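Local coordinates for deoxyhypusine hydroxylase (Homo sapiens, PDB 4D50), which hydroxylates the deoxyhypusine side chain of translation factor eIF5A with molecular oxygen at a diiron centre, completing the hypusine modification, at residues G43-I48 with A73-M78; S56-H61 with V243-A248; V80-D85 with H94-A99; E110-Y115 with Q128-R133. All blocks are in the same frame, centred on the assembly; numbering follows the deposited sequence.

Contact 1. Residues G43-I48 with A73-M78; sequences GAIAWI and ARAIPM. With GAI (guanidine), chain I.
Ile45 reaches from helix 42-50 to Ala75 and to the root of the Arg74 side chain. Its two branches take different partners. CG1 sits anti to the carbonyl carbon (chi1 -69°), which leaves CG2 anti to the backbone N and turned to Ala75. Ile45 CG2 lies 4.2 Å from Ala75 CA and 4.3 Å from Ala75 CB. The longer branch runs on to CD1, which rests 4.2 Å from Arg74 CB. The two side chains cross at about a right angle. The isoleucine meets Arg74 at CB, and the rest of the arginine leads away. These contacts are purely apolar and not especially close. They join helix 42-50 to a short 3-10 segment, holding Ala75, that leads into the next helix of a HEAT-repeat array. Residues 73-78 fall in the first HEAT-like repeat. A guanidine molecule lies beside the pair, with its N2 3.4 Å from Ile45 CD1; its fit against Arg74 is too tight to be trusted. Farther along, Trp47 turns to helix 3-20, where its NE1 is hydrogen-bonded to Asp13. Ile48 packs between helices 26-39 and 57-70.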
loop_
_atom_site.group_PDB
_atom_site.type_symbol
_atom_site.label_atom_id
_atom_site.label_comp_id
_atom_site.label_asym_id
_atom_site.label_seq_id
_atom_site.Cartn_x
_atom_site.Cartn_y
_atom_site.Cartn_z
ATOM N N GLY A 43 15.602 -12.581 10.403
ATOM C CA GLY A 43 14.800 -12.577 11.602
ATOM C C GLY A 43 13.527 -11.738 11.360
ATOM O O GLY A 43 12.382 -12.155 11.660
ATOM N N ALA A 44 13.735 -10.563 10.792
ATOM C CA ALA A 44 12.599 -9.606 10.555
ATOM C C ALA A 44 11.577 -10.203 9.613
ATOM O O ALA A 44 10.381 -10.199 9.861
ATOM C CB ALA A 44 13.115 -8.322 10.026
ATOM N N ILE A 45 12.041 -10.780 8.522
ATOM C CA ILE A 45 11.127 -11.440 7.595
ATOM C C ILE A 45 10.322 -12.576 8.259
ATOM O O ILE A 45 9.095 -12.733 8.042
ATOM C CB ILE A 45 11.920 -11.899 6.345
ATOM C CG1 ILE A 45 12.350 -10.631 5.588
ATOM C CG2 ILE A 45 11.100 -12.773 5.447
ATOM C CD1 ILE A 45 13.252 -10.810 4.393
ATOM N N ALA A 46 10.967 -13.370 9.117
ATOM C CA ALA A 46 10.280 -14.455 9.801
ATOM C C ALA A 46 9.198 -14.023 10.767
ATOM O O ALA A 46 8.143 -14.631 10.795
ATOM C CB ALA A 46 11.288 -15.352 10.522
ATOM N N TRP A 47 9.453 -12.996 11.534
ATOM C CA TRP A 47 8.502 -12.481 12.476
ATOM C C TRP A 47 7.293 -11.847 11.719
ATOM O O TRP A 47 6.173 -11.988 12.129
ATOM C CB TRP A 47 9.141 -11.433 13.371
ATOM C CG TRP A 47 10.060 -11.935 14.453
ATOM C CD1 TRP A 47 11.411 -11.714 14.552
ATOM C CD2 TRP A 47 9.688 -12.666 15.629
ATOM N NE1 TRP A 47 11.907 -12.273 15.707
ATOM C CE2 TRP A 47 10.883 -12.901 16.373
ATOM C CE3 TRP A 47 8.484 -13.185 16.099
ATOM C CZ2 TRP A 47 10.886 -13.598 17.578
ATOM C CZ3 TRP A 47 8.480 -13.886 17.315
ATOM C CH2 TRP A 47 9.681 -14.106 18.027
ATOM N N ILE A 48 7.561 -11.179 10.616
ATOM C CA ILE A 48 6.479 -10.514 9.816
ATOM C C ILE A 48 5.603 -11.631 9.235
ATOM O O ILE A 48 4.385 -11.536 9.164
ATOM C CB ILE A 48 7.053 -9.633 8.694
ATOM C CG1 ILE A 48 7.772 -8.379 9.269
ATOM C CG2 ILE A 48 5.999 -9.156 7.704
ATOM C CD1 ILE A 48 8.475 -7.565 8.244
ATOM N N ALA A 73 14.299 -11.075 -1.578
ATOM C CA ALA A 73 13.795 -12.311 -2.248
ATOM C C ALA A 73 13.479 -13.427 -1.249
ATOM O O ALA A 73 12.765 -14.334 -1.559
ATOM C CB ALA A 73 14.816 -12.772 -3.355
ATOM N N ARG A 74 14.029 -13.344 -0.060
ATOM C CA ARG A 74 13.723 -14.335 1.007
ATOM C C ARG A 74 12.233 -14.390 1.384
ATOM O O ARG A 74 11.791 -15.346 1.948
ATOM C CB ARG A 74 14.569 -14.160 2.258
ATOM C CG ARG A 74 16.050 -14.523 2.039
ATOM C CD ARG A 74 16.794 -14.943 3.320
ATOM N NE ARG A 74 16.843 -16.393 3.413
ATOM C CZ ARG A 74 17.685 -17.147 2.712
ATOM N NH1 ARG A 74 18.576 -16.566 1.898
ATOM N NH2 ARG A 74 17.631 -18.482 2.811
ATOM N N ALA A 75 11.486 -13.318 1.073
ATOM C CA ALA A 75 10.083 -13.220 1.404
ATOM C C ALA A 75 9.231 -13.913 0.396
ATOM O O ALA A 75 7.986 -13.990 0.578
ATOM C CB ALA A 75 9.652 -11.753 1.536
ATOM N N ILE A 76 9.834 -14.347 -0.730
ATOM C CA ILE A 76 9.011 -14.762 -1.840
ATOM C C ILE A 76 8.097 -15.937 -1.565
ATOM O O ILE A 76 6.935 -15.938 -1.936
ATOM C CB ILE A 76 9.908 -14.998 -3.111
ATOM C CG1 ILE A 76 10.230 -13.653 -3.761
ATOM C CG2 ILE A 76 9.218 -15.906 -4.129
ATOM C CD1 ILE A 76 11.329 -13.712 -4.814
ATOM N N PRO A 77 8.635 -17.023 -0.908
ATOM C CA PRO A 77 7.778 -18.150 -0.580
ATOM C C PRO A 77 6.534 -17.813 0.257
ATOM O O PRO A 77 5.479 -18.303 -0.012
ATOM C CB PRO A 77 8.717 -19.117 0.162
ATOM C CG PRO A 77 10.050 -18.758 -0.357
ATOM C CD PRO A 77 10.038 -17.254 -0.546
ATOM N N MET A 78 6.673 -16.965 1.240
ATOM C CA MET A 78 5.562 -16.608 2.137
ATOM C C MET A 78 4.574 -15.822 1.318
ATOM O O MET A 78 3.387 -16.041 1.437
ATOM C CB MET A 78 6.046 -15.759 3.314
ATOM C CG MET A 78 4.946 -15.408 4.293
ATOM S SD MET A 78 4.043 -16.737 5.138
ATOM C CE MET A 78 5.217 -17.963 5.574
HETATM C C GAI I . 17.492 -11.943 4.169
HETATM N N1 GAI I . 17.793 -12.672 3.207
HETATM N N2 GAI I . 16.349 -12.171 4.811
HETATM N N3 GAI I . 18.290 -10.924 4.499
#

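Contact 2. Residues S56-H61 with V243-A248; sequences SALLKH and VRHECA. With FE (Fe (III) ion), chain D; PER (peroxide ion), chain E.
His245 meets both Leu58 and His61 in the buried interior, where helix 243-248 runs at 73° to helix 57-61. The two axes are far apart, so long side chains and a metal fill the gap. His245 binds an iron(III) ion through NE2 at 2.2 Å. Its ND1 is hydrogen-bonded to Ser277 of helix 272-289. That bond and the iron at NE2 together hold the ring's rotation. Leu58 CD1 presses on this ring from an oblique direction, 3.4 Å from His245 CE1.

His61 approaches from the direction opposite to His245, and its NE2 binds the same iron at 2.3 Å. The two ring planes stand at 84° to each other. His61 NE2 and His245 NE2 are 3.3 Å apart as neighbouring ligands, not as a hydrogen-bonded pair. His61 ND1 donates to Leu58 O at 2.7 Å, in the carbonyl plane and on a lone pair.

Next along the helix, Glu246 bends at chi2 (62°) and brings OE1 to 2.1 Å from the iron. Its other oxygen, OE2, accepts a hydrogen bond of 2.7 Å from water 1, itself an iron ligand. Peroxide O2 and water 2 complete the set of six ligands.

The first and fifth HEAT-like repeats thus share one iron of the pair. With ND1 of His61 used as a donor, NE2 offers its lone pair to the metal. Peroxide O1 binds the second iron, so the peroxide bridges the pair in this peroxo-diiron(III) intermediate, which probably leads on to substrate hydroxylation.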
loop_
_atom_site.group_PDB
_atom_site.type_symbol
_atom_site.label_atom_id
_atom_site.label_comp_id
_atom_site.label_asym_id
_atom_site.label_seq_id
_atom_site.Cartn_x
_atom_site.Cartn_y
_atom_site.Cartn_z
ATOM N N SER A 56 -6.798 -9.687 11.748
ATOM C CA SER A 56 -6.965 -8.387 11.136
ATOM C C SER A 56 -6.501 -8.381 9.690
ATOM O O SER A 56 -5.331 -8.447 9.460
ATOM C CB SER A 56 -6.187 -7.349 11.911
ATOM O OG SER A 56 -6.050 -6.055 11.247
ATOM N N ALA A 57 -7.431 -8.157 8.778
ATOM C CA ALA A 57 -7.079 -8.044 7.295
ATOM C C ALA A 57 -6.199 -6.817 7.075
ATOM O O ALA A 57 -5.241 -6.857 6.253
ATOM C CB ALA A 57 -8.332 -7.897 6.435
ATOM N N LEU A 58 -6.503 -5.719 7.764
ATOM C CA LEU A 58 -5.673 -4.486 7.758
ATOM C C LEU A 58 -4.217 -4.815 8.128
ATOM O O LEU A 58 -3.277 -4.531 7.355
ATOM C CB LEU A 58 -6.188 -3.410 8.702
ATOM C CG LEU A 58 -5.338 -2.149 8.653
ATOM C CD1 LEU A 58 -5.458 -1.441 7.307
ATOM C CD2 LEU A 58 -5.738 -1.136 9.723
ATOM N N LEU A 59 -4.035 -5.493 9.251
ATOM C CA LEU A 59 -2.660 -5.804 9.639
ATOM C C LEU A 59 -2.018 -6.726 8.605
ATOM O O LEU A 59 -0.927 -6.478 8.147
ATOM C CB LEU A 59 -2.613 -6.404 11.050
ATOM C CG LEU A 59 -1.191 -6.692 11.529
ATOM C CD1 LEU A 59 -0.279 -5.497 11.657
ATOM C CD2 LEU A 59 -1.328 -7.420 12.907
ATOM N N LYS A 60 -2.720 -7.785 8.186
ATOM C CA LYS A 60 -2.119 -8.774 7.287
ATOM C C LYS A 60 -1.675 -8.205 5.933
ATOM O O LYS A 60 -0.624 -8.551 5.408
ATOM C CB LYS A 60 -3.061 -9.927 7.043
ATOM C CG LYS A 60 -3.206 -10.897 8.208
ATOM C CD LYS A 60 -4.014 -12.135 7.807
ATOM C CE LYS A 60 -5.470 -11.816 7.626
ATOM N NZ LYS A 60 -6.336 -13.004 7.468
ATOM N N HIS A 61 -2.456 -7.308 5.405
ATOM C CA HIS A 61 -2.112 -6.673 4.138
ATOM C C HIS A 61 -0.942 -5.707 4.297
ATOM O O HIS A 61 -0.103 -5.603 3.380
ATOM C CB HIS A 61 -3.361 -6.102 3.479
ATOM C CG HIS A 61 -3.450 -4.609 3.526
ATOM N ND1 HIS A 61 -3.536 -3.902 4.702
ATOM C CD2 HIS A 61 -3.402 -3.702 2.519
ATOM C CE1 HIS A 61 -3.628 -2.602 4.404
ATOM N NE2 HIS A 61 -3.506 -2.462 3.084
ATOM N N VAL A 243 -11.038 0.685 -0.595
ATOM C CA VAL A 243 -10.892 2.086 -1.012
ATOM C C VAL A 243 -11.133 3.049 0.187
ATOM O O VAL A 243 -10.353 4.013 0.423
ATOM C CB VAL A 243 -11.914 2.498 -2.088
ATOM C CG1 VAL A 243 -11.778 3.952 -2.426
ATOM C CG2 VAL A 243 -11.703 1.614 -3.376
ATOM N N ARG A 244 -12.164 2.743 0.939
ATOM C CA ARG A 244 -12.435 3.606 2.081
ATOM C C ARG A 244 -11.303 3.559 3.109
ATOM O O ARG A 244 -10.885 4.591 3.639
ATOM C CB ARG A 244 -13.757 3.284 2.730
ATOM C CG ARG A 244 -15.005 3.394 1.825
ATOM C CD ARG A 244 -16.241 2.816 2.530
ATOM N NE ARG A 244 -16.492 3.667 3.666
ATOM C CZ ARG A 244 -16.995 3.285 4.831
ATOM N NH1 ARG A 244 -17.280 2.015 5.083
ATOM N NH2 ARG A 244 -17.059 4.193 5.753
ATOM N N HIS A 245 -10.766 2.377 3.341
ATOM C CA HIS A 245 -9.543 2.250 4.208
ATOM C C HIS A 245 -8.349 3.061 3.710
ATOM O O HIS A 245 -7.672 3.742 4.508
ATOM C CB HIS A 245 -9.149 0.790 4.421
ATOM C CG HIS A 245 -7.723 0.524 4.135
ATOM N ND1 HIS A 245 -6.735 0.835 5.044
ATOM C CD2 HIS A 245 -7.113 -0.090 3.095
ATOM C CE1 HIS A 245 -5.567 0.522 4.523
ATOM N NE2 HIS A 245 -5.769 -0.119 3.387
ATOM N N GLU A 246 -8.085 3.050 2.385
ATOM C CA GLU A 246 -6.954 3.749 1.866
ATOM C C GLU A 246 -7.123 5.268 2.013
ATOM O O GLU A 246 -6.155 5.966 2.336
ATOM C CB GLU A 246 -6.720 3.317 0.391
ATOM C CG GLU A 246 -5.268 3.286 -0.002
ATOM C CD GLU A 246 -4.466 2.301 0.793
ATOM O OE1 GLU A 246 -4.777 1.113 0.811
ATOM O OE2 GLU A 246 -3.510 2.772 1.439
ATOM N N CYS A 247 -8.354 5.715 1.821
ATOM C CA CYS A 247 -8.768 7.121 1.999
ATOM C C CYS A 247 -8.598 7.544 3.463
ATOM O O CYS A 247 -8.050 8.587 3.747
ATOM C CB CYS A 247 -10.164 7.352 1.462
ATOM S SG CYS A 247 -10.194 7.340 -0.338
ATOM N N ALA A 248 -8.944 6.647 4.390
ATOM C CA ALA A 248 -8.782 6.924 5.787
ATOM C C ALA A 248 -7.272 7.060 6.137
ATOM O O ALA A 248 -6.843 7.973 6.882
ATOM C CB ALA A 248 -9.407 5.815 6.593
HETATM FE FE FE D . -4.285 -0.645 1.846
HETATM O O1 PER E . -4.931 -2.613 0.005
HETATM O O2 PER E . -5.884 -1.692 0.794
HETATM O O HOH W 1 -2.758 0.550 2.795
HETATM O O HOH W 2 -2.670 -0.836 0.108
#

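Contact 3. Residues V80-D85 with H94-A99; sequences VDVLQD and HEAGEA. With FE (Fe (III) ion), chain C; PER (peroxide ion), chain E.
The methyl group of Ala96 packs against Val82 and Leu83. Val82 has CG1 anti to its own nitrogen (chi1 174°), and this rotamer brings that methyl to 3.6 Å from Ala96 CB. Ala96 CB also lies 3.8 Å from Leu83 N and 4.4 Å from Leu83 CB. Leu83 holds its CG anti to the backbone N (chi1 179°). Its CD1 then extends over the bare backbone of Gly97 and comes within 4.3 Å of Gly97 N. Small residues at 96 and 97 let the helices approach closely: the CA atoms of Leu83 and Ala96 are 5.5 Å apart. Helices 76-84 and 90-103 follow each other in the chain and join the first HEAT-like repeat to the second. Segments 80-84 and 94-99 run roughly antiparallel, with 140° between their directions. Leu83 O also accepts a hydrogen bond from Arg93. His94 and Glu95 turn from this packed face to the second iron(III) ion. His94 NE2 binds it at 2.2 Å, while its ND1 is held by Thr126. Glu95 bends at chi2 and supplies OE1 at 2.1 Å. Peroxide O1, itself an iron ligand, lies at the edge of the His94 ring; His212 also binds the metal.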
loop_
_atom_site.group_PDB
_atom_site.type_symbol
_atom_site.label_atom_id
_atom_site.label_comp_id
_atom_site.label_asym_id
_atom_site.label_seq_id
_atom_site.Cartn_x
_atom_site.Cartn_y
_atom_site.Cartn_z
ATOM N N VAL A 80 4.019 -15.920 -1.893
ATOM C CA VAL A 80 3.329 -16.855 -2.779
ATOM C C VAL A 80 2.189 -17.557 -2.030
ATOM O O VAL A 80 1.060 -17.728 -2.560
ATOM C CB VAL A 80 4.368 -17.796 -3.480
ATOM C CG1 VAL A 80 3.650 -18.889 -4.244
ATOM C CG2 VAL A 80 5.229 -17.013 -4.457
ATOM N N ASP A 81 2.490 -18.078 -0.850
ATOM C CA ASP A 81 1.538 -18.798 -0.020
ATOM C C ASP A 81 0.352 -17.876 0.258
ATOM O O ASP A 81 -0.765 -18.305 0.116
ATOM C CB ASP A 81 2.105 -19.231 1.346
ATOM C CG ASP A 81 3.102 -20.379 1.273
ATOM O OD1 ASP A 81 3.209 -21.004 0.216
ATOM O OD2 ASP A 81 3.765 -20.669 2.306
ATOM N N VAL A 82 0.586 -16.609 0.577
ATOM C CA VAL A 82 -0.549 -15.659 0.764
ATOM C C VAL A 82 -1.348 -15.399 -0.513
ATOM O O VAL A 82 -2.545 -15.385 -0.509
ATOM C CB VAL A 82 -0.058 -14.354 1.395
ATOM C CG1 VAL A 82 -1.198 -13.345 1.432
ATOM C CG2 VAL A 82 0.519 -14.629 2.762
ATOM N N LEU A 83 -0.668 -15.150 -1.622
ATOM C CA LEU A 83 -1.318 -14.952 -2.875
ATOM C C LEU A 83 -2.198 -16.132 -3.233
ATOM O O LEU A 83 -3.309 -15.939 -3.696
ATOM C CB LEU A 83 -0.334 -14.811 -4.009
ATOM C CG LEU A 83 -0.865 -14.611 -5.403
ATOM C CD1 LEU A 83 -1.873 -13.481 -5.472
ATOM C CD2 LEU A 83 0.277 -14.439 -6.416
ATOM N N GLN A 84 -1.666 -17.314 -3.028
ATOM C CA GLN A 84 -2.446 -18.559 -3.370
ATOM C C GLN A 84 -3.554 -18.909 -2.376
ATOM O O GLN A 84 -4.510 -19.612 -2.745
ATOM C CB GLN A 84 -1.512 -19.745 -3.594
ATOM C CG GLN A 84 -0.469 -19.503 -4.694
ATOM C CD GLN A 84 0.272 -20.762 -5.128
ATOM O OE1 GLN A 84 1.090 -21.298 -4.396
ATOM N NE2 GLN A 84 -0.020 -21.221 -6.352
ATOM N N ASP A 85 -3.496 -18.375 -1.167
ATOM C CA ASP A 85 -4.414 -18.787 -0.141
ATOM C C ASP A 85 -5.782 -18.135 -0.358
ATOM O O ASP A 85 -5.960 -17.030 -0.000
ATOM C CB ASP A 85 -3.860 -18.429 1.203
ATOM C CG ASP A 85 -4.774 -18.891 2.337
ATOM O OD1 ASP A 85 -5.853 -19.428 2.059
ATOM O OD2 ASP A 85 -4.434 -18.665 3.474
ATOM N N HIS A 94 -4.239 -9.325 -2.869
ATOM C CA HIS A 94 -3.778 -8.271 -3.793
ATOM C C HIS A 94 -2.427 -7.777 -3.313
ATOM O O HIS A 94 -1.428 -7.700 -4.121
ATOM C CB HIS A 94 -4.775 -7.101 -3.946
ATOM C CG HIS A 94 -4.166 -5.775 -3.715
ATOM N ND1 HIS A 94 -3.322 -5.161 -4.619
ATOM C CD2 HIS A 94 -4.268 -4.952 -2.658
ATOM C CE1 HIS A 94 -2.901 -4.025 -4.093
ATOM N NE2 HIS A 94 -3.474 -3.873 -2.911
ATOM N N GLU A 95 -2.335 -7.483 -2.031
ATOM C CA GLU A 95 -1.118 -6.883 -1.499
ATOM C C GLU A 95 0.088 -7.825 -1.667
ATOM O O GLU A 95 1.209 -7.390 -1.909
ATOM C CB GLU A 95 -1.259 -6.414 -0.024
ATOM C CG GLU A 95 -0.405 -5.236 0.315
ATOM C CD GLU A 95 -0.795 -3.969 -0.419
ATOM O OE1 GLU A 95 -2.011 -3.553 -0.440
ATOM O OE2 GLU A 95 0.093 -3.378 -1.113
ATOM N N ALA A 96 -0.157 -9.103 -1.485
ATOM C CA ALA A 96 0.941 -10.138 -1.637
ATOM C C ALA A 96 1.348 -10.161 -3.152
ATOM O O ALA A 96 2.561 -10.256 -3.418
ATOM C CB ALA A 96 0.494 -11.546 -1.179
ATOM N N GLY A 97 0.402 -10.130 -4.111
ATOM C CA GLY A 97 0.790 -10.076 -5.507
ATOM C C GLY A 97 1.587 -8.850 -5.873
ATOM O O GLY A 97 2.600 -8.918 -6.560
ATOM N N GLU A 98 1.093 -7.703 -5.454
ATOM C CA GLU A 98 1.889 -6.460 -5.621
ATOM C C GLU A 98 3.305 -6.550 -5.026
ATOM O O GLU A 98 4.251 -6.085 -5.626
ATOM C CB GLU A 98 1.174 -5.218 -5.020
ATOM C CG GLU A 98 1.958 -3.930 -5.261
ATOM C CD GLU A 98 1.253 -2.671 -4.800
ATOM O OE1 GLU A 98 0.017 -2.585 -4.949
ATOM O OE2 GLU A 98 1.992 -1.743 -4.401
ATOM N N ALA A 99 3.436 -7.170 -3.832
ATOM C CA ALA A 99 4.673 -7.291 -3.166
ATOM C C ALA A 99 5.632 -8.126 -3.981
ATOM O O ALA A 99 6.782 -7.841 -3.981
ATOM C CB ALA A 99 4.493 -7.831 -1.756
HETATM FE FE FE C . -3.255 -2.228 -1.411
HETATM O O1 PER E . -4.931 -2.613 0.005
HETATM O O2 PER E . -5.884 -1.692 0.794
HETATM O O HOH W 3 -1.564 -1.435 -2.531
HETATM O O HOH W 2 -2.670 -0.836 0.108
#

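Contact 4. Residues E110-Y115 with Q128-R133; sequences EILKQY and QLAVRR
Leu112 and Val131 mark the closest backbone approach, with their CA atoms 6.2 Å apart. The helices 110-115 and 128-133 run roughly antiparallel, at 145°, and their axes come within 8.6 Å. This is helix packing of the HEAT-repeat type: helices 109-115 and 121-140 follow each other in the chain and lie side by side. The first belongs to the second HEAT-like repeat. The interface is apolar packing, with Lys113 at its exposed margin.

Val131 wedges into the facing helix. Its CG1 is anti to the backbone N (chi1 169°). CG2 is then anti to the carbonyl carbon, beside the backbone N, and it is this methyl that makes the closest contacts with the facing helix. CG2 of Val131 touches Leu112 CB at 3.6 Å and Lys113 N at the same distance. Leu112 carries its CG beside the backbone N (chi1 -62°). This sends its CD1 on to Ala130, 3.9 Å from Ala130 CB. Leu112 also packs on Cys127 and Leu134 of helix 121-140.

Lys113 forms the outer margin. Its extended chain runs across Val131 at about a right angle, and its CG lies 3.8 Å from Val131 CG2. The aliphatic part packs against the valine, while the ammonium end stays at the surface. There Lys113 NZ lies 3.8 Å from Glu110 OE2, a long salt bridge one turn back on the same helix.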
loop_
_atom_site.group_PDB
_atom_site.type_symbol
_atom_site.label_atom_id
_atom_site.label_comp_id
_atom_site.label_asym_id
_atom_site.label_seq_id
_atom_site.Cartn_x
_atom_site.Cartn_y
_atom_site.Cartn_z
ATOM N N GLU A 110 6.083 -16.335 -13.560
ATOM C CA GLU A 110 5.151 -17.334 -14.053
ATOM C C GLU A 110 3.905 -17.387 -13.161
ATOM O O GLU A 110 2.766 -17.441 -13.675
ATOM C CB GLU A 110 5.838 -18.721 -14.264
ATOM C CG GLU A 110 6.567 -18.855 -15.631
ATOM C CD GLU A 110 5.782 -18.252 -16.854
ATOM O OE1 GLU A 110 4.696 -18.758 -17.236
ATOM O OE2 GLU A 110 6.262 -17.235 -17.435
ATOM N N ILE A 111 4.108 -17.348 -11.867
ATOM C CA ILE A 111 2.982 -17.271 -10.917
ATOM C C ILE A 111 2.168 -15.992 -11.104
ATOM O O ILE A 111 0.948 -16.017 -11.016
ATOM C CB ILE A 111 3.411 -17.481 -9.455
ATOM C CG1 ILE A 111 2.166 -17.566 -8.578
ATOM C CG2 ILE A 111 4.268 -16.368 -8.887
ATOM C CD1 ILE A 111 2.302 -18.584 -7.458
ATOM N N LEU A 112 2.849 -14.845 -11.280
ATOM C CA LEU A 112 2.093 -13.611 -11.548
ATOM C C LEU A 112 1.283 -13.664 -12.826
ATOM O O LEU A 112 0.188 -13.194 -12.889
ATOM C CB LEU A 112 2.987 -12.381 -11.503
ATOM C CG LEU A 112 3.629 -12.145 -10.150
ATOM C CD1 LEU A 112 4.639 -11.057 -10.247
ATOM C CD2 LEU A 112 2.672 -11.827 -9.032
ATOM N N LYS A 113 1.833 -14.241 -13.892
ATOM C CA LYS A 113 1.020 -14.452 -15.092
ATOM C C LYS A 113 -0.205 -15.375 -14.835
ATOM O O LYS A 113 -1.294 -15.126 -15.372
ATOM C CB LYS A 113 1.886 -15.070 -16.215
ATOM C CG LYS A 113 2.828 -14.037 -16.799
ATOM C CD LYS A 113 3.859 -14.733 -17.712
ATOM C CE LYS A 113 4.320 -13.738 -18.761
ATOM N NZ LYS A 113 5.618 -14.036 -19.430
ATOM N N GLN A 114 0.000 -16.437 -14.062
ATOM C CA GLN A 114 -1.064 -17.390 -13.709
ATOM C C GLN A 114 -2.222 -16.620 -13.002
ATOM O O GLN A 114 -3.363 -16.725 -13.365
ATOM C CB GLN A 114 -0.484 -18.463 -12.776
ATOM C CG GLN A 114 -1.432 -19.515 -12.202
ATOM C CD GLN A 114 -0.745 -20.512 -11.259
ATOM O OE1 GLN A 114 0.363 -20.279 -10.755
ATOM N NE2 GLN A 114 -1.416 -21.648 -11.019
ATOM N N TYR A 115 -1.850 -15.811 -12.025
ATOM C CA TYR A 115 -2.822 -15.166 -11.157
ATOM C C TYR A 115 -3.371 -13.917 -11.784
ATOM O O TYR A 115 -4.263 -13.305 -11.219
ATOM C CB TYR A 115 -2.320 -14.979 -9.724
ATOM C CG TYR A 115 -2.432 -16.232 -8.923
ATOM C CD1 TYR A 115 -1.444 -17.208 -9.005
ATOM C CD2 TYR A 115 -3.466 -16.445 -8.065
ATOM C CE1 TYR A 115 -1.562 -18.397 -8.313
ATOM C CE2 TYR A 115 -3.585 -17.614 -7.351
ATOM C CZ TYR A 115 -2.640 -18.581 -7.490
ATOM O OH TYR A 115 -2.794 -19.783 -6.800
ATOM N N GLN A 128 -1.669 -8.449 -13.096
ATOM C CA GLN A 128 -1.425 -7.895 -14.431
ATOM C C GLN A 128 -0.446 -6.766 -14.372
ATOM O O GLN A 128 0.463 -6.662 -15.204
ATOM C CB GLN A 128 -2.733 -7.485 -15.072
ATOM C CG GLN A 128 -3.618 -8.698 -15.409
ATOM C CD GLN A 128 -5.043 -8.280 -15.640
ATOM O OE1 GLN A 128 -5.298 -7.150 -16.067
ATOM N NE2 GLN A 128 -5.962 -9.113 -15.292
ATOM N N LEU A 129 -0.617 -5.909 -13.394
ATOM C CA LEU A 129 0.269 -4.766 -13.191
ATOM C C LEU A 129 1.661 -5.207 -12.863
ATOM O O LEU A 129 2.630 -4.633 -13.390
ATOM C CB LEU A 129 -0.284 -3.836 -12.084
ATOM C CG LEU A 129 -1.500 -3.052 -12.470
ATOM C CD1 LEU A 129 -2.115 -2.373 -11.239
ATOM C CD2 LEU A 129 -1.222 -1.999 -13.507
ATOM N N ALA A 130 1.783 -6.271 -12.064
ATOM C CA ALA A 130 3.087 -6.666 -11.568
ATOM C C ALA A 130 3.872 -7.320 -12.745
ATOM O O ALA A 130 5.054 -7.151 -12.807
ATOM C CB ALA A 130 2.962 -7.490 -10.341
ATOM N N VAL A 131 3.188 -8.072 -13.612
ATOM C CA VAL A 131 3.809 -8.644 -14.815
ATOM C C VAL A 131 4.308 -7.517 -15.729
ATOM O O VAL A 131 5.417 -7.545 -16.159
ATOM C CB VAL A 131 2.844 -9.560 -15.571
ATOM C CG1 VAL A 131 3.431 -9.892 -16.936
ATOM C CG2 VAL A 131 2.572 -10.824 -14.748
ATOM N N ARG A 132 3.517 -6.459 -15.874
ATOM C CA ARG A 132 4.012 -5.340 -16.680
ATOM C C ARG A 132 5.230 -4.636 -16.022
ATOM O O ARG A 132 6.137 -4.155 -16.706
ATOM C CB ARG A 132 2.857 -4.318 -16.861
ATOM C CG ARG A 132 1.711 -4.701 -17.804
ATOM C CD ARG A 132 2.104 -4.851 -19.256
ATOM N NE ARG A 132 2.808 -3.696 -19.802
ATOM C CZ ARG A 132 2.232 -2.608 -20.335
ATOM N NH1 ARG A 132 0.923 -2.463 -20.392
ATOM N NH2 ARG A 132 3.022 -1.643 -20.865
ATOM N N ARG A 133 5.207 -4.480 -14.694
ATOM C CA ARG A 133 6.353 -3.893 -13.972
ATOM C C ARG A 133 7.592 -4.772 -14.165
ATOM O O ARG A 133 8.692 -4.281 -14.519
ATOM C CB ARG A 133 6.063 -3.668 -12.480
ATOM C CG ARG A 133 7.250 -3.131 -11.718
ATOM C CD ARG A 133 6.922 -2.943 -10.223
ATOM N NE ARG A 133 8.083 -3.322 -9.387
ATOM C CZ ARG A 133 9.176 -2.592 -9.163
ATOM N NH1 ARG A 133 9.366 -1.427 -9.786
ATOM N NH2 ARG A 133 10.141 -3.088 -8.390
#

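In the fold
From the N terminus, contact 1 opens at 43-48 and contact 2 opens at 56-61 before contact 1 closes at 73-78, so the two cross. Contact 3 (80-85 with 94-99) and contact 4 (110-115 with 128-133) then follow as short local closures in series. Both fall within the long span that contact 2 completes only at 243-248. Contacts 1 and 3 share helix 76-84. Contacts 3 and 4 touch, with a probable hydrogen bond between Gln84 and Tyr115. Contacts 1, 3 and 4 stack neighbouring helices of the N-terminal HEAT half. Contact 2 ties that half to the C-terminal one, and meets contact 3 at the peroxide and water 2 and by packing of His61 on Glu95.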